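Long-range contacts in periplasmic His/Glu/Gln/Arg/opine family-binding protein (Silicibacter pomeroyi, PDB 3I6V), which probably binds amino acids in the periplasm for an ABC transporter, and is seen here with lysine bound: residues D52-I57 with A111-I116; M9-A14 with I68-S73. All blocks are in the same frame, centred on the assembly; numbering follows the deposited sequence.

Both contacts line the lysine pocket of this two-lobed binding protein. Contact 2 (9-14 with 68-73) lies within the lobe built on the small parallel sheet; contact 1 (52-57 with 111-116) joins that lobe to the one carrying the mixed sheet. Their centres are 10 Å apart, and along the chain their segments alternate. They meet directly: Gln112 NE2 probably hydrogen-bonds Glu12 OE2 at 2.9 Å, and Trp53 CZ3 packs 3.2 Å from Ala70 O. The ligand's ammonium group NZ is bound by one residue from each contact, Gln112 and Glu12. Its carboxylate likewise draws on both, with Ile116 on one oxygen and Ser73 on the other.

Contact 1 of 2, residues D52-I57 with A111-I116; sequences DWDSII and AQTATI. With LYS (lysine), chain B.
Ala114 O is held by two donors: the indole N-H of Trp53, with NE1 3.0 Å from Ala114 O, and NH2 of Arg78. The indole bond is bent, 149° at the hydrogen. The oxygen sits at the ring edge, close to the indole plane, while NE1 stands well above the plane of the Ala114 carbonyl. A second carbonyl comes to the same edge, Thr113 O lying 3.1 Å from Trp53 NE1. Thr115 CG2 fits in nearby, 3.7 Å from NE1 of Trp53.

With chi1 at -179°, CG of Trp53 is anti to the backbone N. Over one face of the ring lie the ligand's aliphatic chain, LYS CE being 3.7 Å from Trp53 CZ3, and the amide of Gln112, inclined 35° to the ring. CG2 of Ile56 lies over the rim of the opposite face. The Gln112 amide is fixed at both ends: OE1 accepts from LYS NZ at 2.7 Å, and NE2 gives bonds to Ala132 O and Glu12.

Gln112 O in turn accepts the hydroxyl of Thr115, whose OG1 is 2.7 Å away. The same OG1 caps Ala118 N, making Thr115 the N-cap of helix 116-123. Just inside that helix, Ile116 N donates to LYS OXT at 2.8 Å, so the helix start probably helps stabilise the ligand carboxylate.

Bonds from both lobes to one lysine are consistent with the closed, ligand-bound form known for solute-binding proteins of this kind. The turn leading into helix 56-61 supplies Trp53 from one lobe; strand 108-112 and the loop into helix 116-123 supply the other side, with strand 127-131 flanking the loop and Arg78 of helix 76-79 reaching across to Ala114 O.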
# COMPACT_ATOMS: atom_id res chain seq x y z
N ASP A 52 11.27 5.07 4.56
CA ASP A 52 10.68 3.95 5.29
C ASP A 52 9.22 4.31 5.65
O ASP A 52 8.87 5.49 5.87
CB ASP A 52 11.45 3.65 6.60
CG ASP A 52 12.91 3.14 6.36
OD1 ASP A 52 13.71 3.21 7.30
OD2 ASP A 52 13.25 2.69 5.25
N TRP A 53 8.41 3.27 5.73
CA TRP A 53 6.99 3.40 6.05
C TRP A 53 6.73 4.10 7.39
O TRP A 53 5.91 5.01 7.45
CB TRP A 53 6.30 2.03 6.01
CG TRP A 53 4.83 2.13 6.31
CD1 TRP A 53 4.23 1.92 7.51
CD2 TRP A 53 3.80 2.57 5.41
NE1 TRP A 53 2.88 2.14 7.42
CE2 TRP A 53 2.58 2.53 6.13
CE3 TRP A 53 3.77 2.93 4.04
CZ2 TRP A 53 1.35 2.86 5.55
CZ3 TRP A 53 2.55 3.26 3.45
CH2 TRP A 53 1.35 3.21 4.20
N ASP A 54 7.48 3.71 8.44
CA ASP A 54 7.29 4.26 9.80
C ASP A 54 7.31 5.78 9.84
O ASP A 54 6.56 6.42 10.60
CB ASP A 54 8.36 3.74 10.77
CG ASP A 54 8.27 2.23 10.99
OD1 ASP A 54 7.33 1.60 10.46
OD2 ASP A 54 9.16 1.64 11.69
N SER A 55 8.14 6.38 9.00
CA SER A 55 8.29 7.82 9.07
C SER A 55 7.80 8.52 7.77
O SER A 55 8.09 9.68 7.56
CB SER A 55 9.79 8.15 9.32
OG SER A 55 10.58 7.64 8.24
N ILE A 56 7.05 7.82 6.90
CA ILE A 56 6.70 8.38 5.58
C ILE A 56 5.76 9.60 5.70
O ILE A 56 5.85 10.54 4.89
CB ILE A 56 6.17 7.29 4.60
CG1 ILE A 56 6.34 7.74 3.15
CG2 ILE A 56 4.71 6.82 4.98
CD1 ILE A 56 6.34 6.55 2.15
N ILE A 57 4.88 9.59 6.70
CA ILE A 57 4.02 10.74 6.92
C ILE A 57 4.80 11.92 7.54
O ILE A 57 4.77 13.01 6.98
CB ILE A 57 2.72 10.39 7.67
CG1 ILE A 57 1.78 9.58 6.76
CG2 ILE A 57 2.01 11.68 8.15
CD1 ILE A 57 0.39 9.21 7.43
N ALA A 111 1.55 -7.69 11.96
CA ALA A 111 1.07 -6.66 11.02
C ALA A 111 2.14 -5.61 10.92
O ALA A 111 2.89 -5.36 11.88
CB ALA A 111 -0.26 -6.02 11.50
N GLN A 112 2.21 -4.96 9.77
CA GLN A 112 3.10 -3.81 9.64
C GLN A 112 2.68 -2.64 10.52
O GLN A 112 1.49 -2.30 10.62
CB GLN A 112 3.21 -3.38 8.17
CG GLN A 112 4.19 -2.18 7.97
CD GLN A 112 4.48 -1.89 6.51
OE1 GLN A 112 3.69 -2.20 5.64
NE2 GLN A 112 5.64 -1.32 6.24
N THR A 113 3.68 -2.00 11.14
CA THR A 113 3.45 -0.83 11.97
C THR A 113 2.75 0.29 11.20
O THR A 113 2.95 0.42 10.00
CB THR A 113 4.80 -0.24 12.49
OG1 THR A 113 5.55 -1.28 13.13
CG2 THR A 113 4.54 0.77 13.52
N ALA A 114 1.94 1.08 11.89
CA ALA A 114 1.28 2.26 11.29
C ALA A 114 0.41 1.92 10.08
O ALA A 114 0.41 2.67 9.10
CB ALA A 114 2.34 3.38 10.91
N THR A 115 -0.33 0.81 10.13
CA THR A 115 -1.25 0.46 9.04
C THR A 115 -2.67 0.24 9.58
O THR A 115 -2.88 0.05 10.79
CB THR A 115 -0.83 -0.85 8.31
OG1 THR A 115 -0.80 -1.92 9.23
CG2 THR A 115 0.55 -0.69 7.58
N ILE A 116 -3.64 0.22 8.67
CA ILE A 116 -5.02 -0.04 9.09
C ILE A 116 -5.11 -1.47 9.59
O ILE A 116 -5.92 -1.77 10.48
CB ILE A 116 -6.01 0.25 7.96
CG1 ILE A 116 -5.75 -0.64 6.74
CG2 ILE A 116 -5.91 1.74 7.57
CD1 ILE A 116 -6.55 -0.29 5.50
N LYS B . -3.24 0.06 2.74
CA LYS B . -2.82 -0.24 4.14
C LYS B . -2.68 1.02 4.96
O LYS B . -2.76 2.11 4.38
CB LYS B . -1.48 -1.03 4.14
CG LYS B . -0.26 -0.24 3.65
CD LYS B . 1.00 -1.16 3.63
CE LYS B . 2.31 -0.40 3.22
NZ LYS B . 3.50 -1.39 3.11
OXT LYS B . -2.46 0.97 6.20

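Contact 2 of 2, residues M9-A14 with I68-S73. With LYS (lysine), chain B.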
# COMPACT_ATOMS: atom_id res chain seq x y z
N MET A 9 8.38 12.63 -5.47
CA MET A 9 7.40 11.57 -5.21
C MET A 9 7.98 10.61 -4.18
O MET A 9 8.99 9.95 -4.45
CB MET A 9 7.05 10.84 -6.52
CG MET A 9 6.57 11.80 -7.64
SD MET A 9 4.83 12.37 -7.55
CE MET A 9 4.02 10.89 -8.01
N GLY A 10 7.38 10.56 -2.99
CA GLY A 10 7.84 9.69 -1.91
C GLY A 10 7.13 8.33 -1.92
O GLY A 10 5.90 8.25 -2.01
N THR A 11 7.92 7.25 -1.79
CA THR A 11 7.40 5.91 -1.72
C THR A 11 8.23 5.07 -0.76
O THR A 11 9.35 5.49 -0.35
CB THR A 11 7.25 5.25 -3.12
OG1 THR A 11 6.40 4.10 -3.02
CG2 THR A 11 8.62 4.85 -3.74
N GLU A 12 7.68 3.91 -0.37
CA GLU A 12 8.33 3.04 0.59
C GLU A 12 9.46 2.22 -0.08
O GLU A 12 10.48 1.99 0.54
CB GLU A 12 7.31 2.07 1.19
CG GLU A 12 7.84 1.23 2.33
CD GLU A 12 6.80 0.24 2.92
OE1 GLU A 12 5.69 0.06 2.35
OE2 GLU A 12 7.11 -0.38 3.95
N GLY A 13 9.24 1.75 -1.30
CA GLY A 13 10.26 0.94 -2.00
C GLY A 13 10.41 -0.47 -1.44
O GLY A 13 11.45 -1.11 -1.60
N ALA A 14 9.36 -0.97 -0.79
CA ALA A 14 9.42 -2.28 -0.15
C ALA A 14 8.07 -2.96 -0.11
O ALA A 14 7.79 -3.74 0.79
CB ALA A 14 10.04 -2.16 1.27
N ILE A 68 3.02 11.27 -1.08
CA ILE A 68 3.17 9.86 -0.71
C ILE A 68 2.37 9.04 -1.71
O ILE A 68 1.18 9.27 -1.86
CB ILE A 68 2.67 9.59 0.72
CG1 ILE A 68 3.54 10.33 1.73
CG2 ILE A 68 2.66 8.07 1.02
CD1 ILE A 68 2.96 10.28 3.16
N ILE A 69 3.05 8.14 -2.44
CA ILE A 69 2.36 7.22 -3.33
C ILE A 69 2.96 5.84 -2.99
O ILE A 69 4.04 5.48 -3.46
CB ILE A 69 2.49 7.64 -4.82
CG1 ILE A 69 1.69 6.72 -5.74
CG2 ILE A 69 3.99 7.82 -5.25
CD1 ILE A 69 1.71 7.19 -7.24
N ALA A 70 2.29 5.13 -2.08
CA ALA A 70 2.94 4.04 -1.34
C ALA A 70 1.89 3.09 -0.79
O ALA A 70 1.96 2.68 0.38
CB ALA A 70 3.82 4.62 -0.18
N GLY A 71 0.90 2.75 -1.61
CA GLY A 71 -0.20 1.84 -1.21
C GLY A 71 -0.93 2.25 0.06
O GLY A 71 -1.41 1.40 0.80
N MET A 72 -1.04 3.56 0.30
CA MET A 72 -1.58 4.10 1.58
C MET A 72 -3.10 4.27 1.43
O MET A 72 -3.53 5.03 0.57
CB MET A 72 -0.96 5.48 1.90
CG MET A 72 -1.40 6.11 3.30
SD MET A 72 -0.54 7.63 3.74
CE MET A 72 0.92 6.92 4.44
N SER A 73 -3.87 3.58 2.27
CA SER A 73 -5.31 3.74 2.30
C SER A 73 -5.71 5.11 2.81
O SER A 73 -5.11 5.65 3.76
CB SER A 73 -5.94 2.70 3.23
OG SER A 73 -5.79 1.39 2.65
N LYS B . -3.24 0.06 2.74
CA LYS B . -2.82 -0.24 4.14
C LYS B . -2.68 1.02 4.96
O LYS B . -2.76 2.11 4.38
CB LYS B . -1.48 -1.03 4.14
CG LYS B . -0.26 -0.24 3.65
CD LYS B . 1.00 -1.16 3.63
CE LYS B . 2.31 -0.40 3.22
NZ LYS B . 3.50 -1.39 3.11
OXT LYS B . -2.46 0.97 6.20
O HOH W 1 4.23 1.17 0.38
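This is a parallel strand pairing at the heart of one lobe, where strand 7-11 and strand 67-68 run out at their C-terminal ends into loops that bind lysine. Gly10 bridges with Ile68, and Ile69 N donates to Gly10 O at 2.9 Å in a nearly straight bond. Beyond it, a side chain continues the pairing: chi1 of Thr11 (-164°) puts OG1 anti to the backbone N, and this hydroxyl donates to Ile69 O at 2.8 Å. Ala70 CB packs 3.9 Å from Glu12 N, a buried amide with no partner in the model. Further back, the methyl CE of Met9 meets CG2 of Ile69 at 4.1 Å.

Past the C-terminal end of strand 7-11, the extended Glu12 side chain brings OE1 to 2.7 Å from LYS NZ. A water also donates to OE1, with a weak bond to Ala70 O. The ligand's amino N gives bonds to Gly71 O and Ser73 OG, while Ser73 N donates to LYS O at 2.8 Å.

Strand 46-50 flanks strand 7-11 on its other edge, helix 30-42 packs against Met9 and Ile69, and helix 56-61 covers Ile68 and Met72.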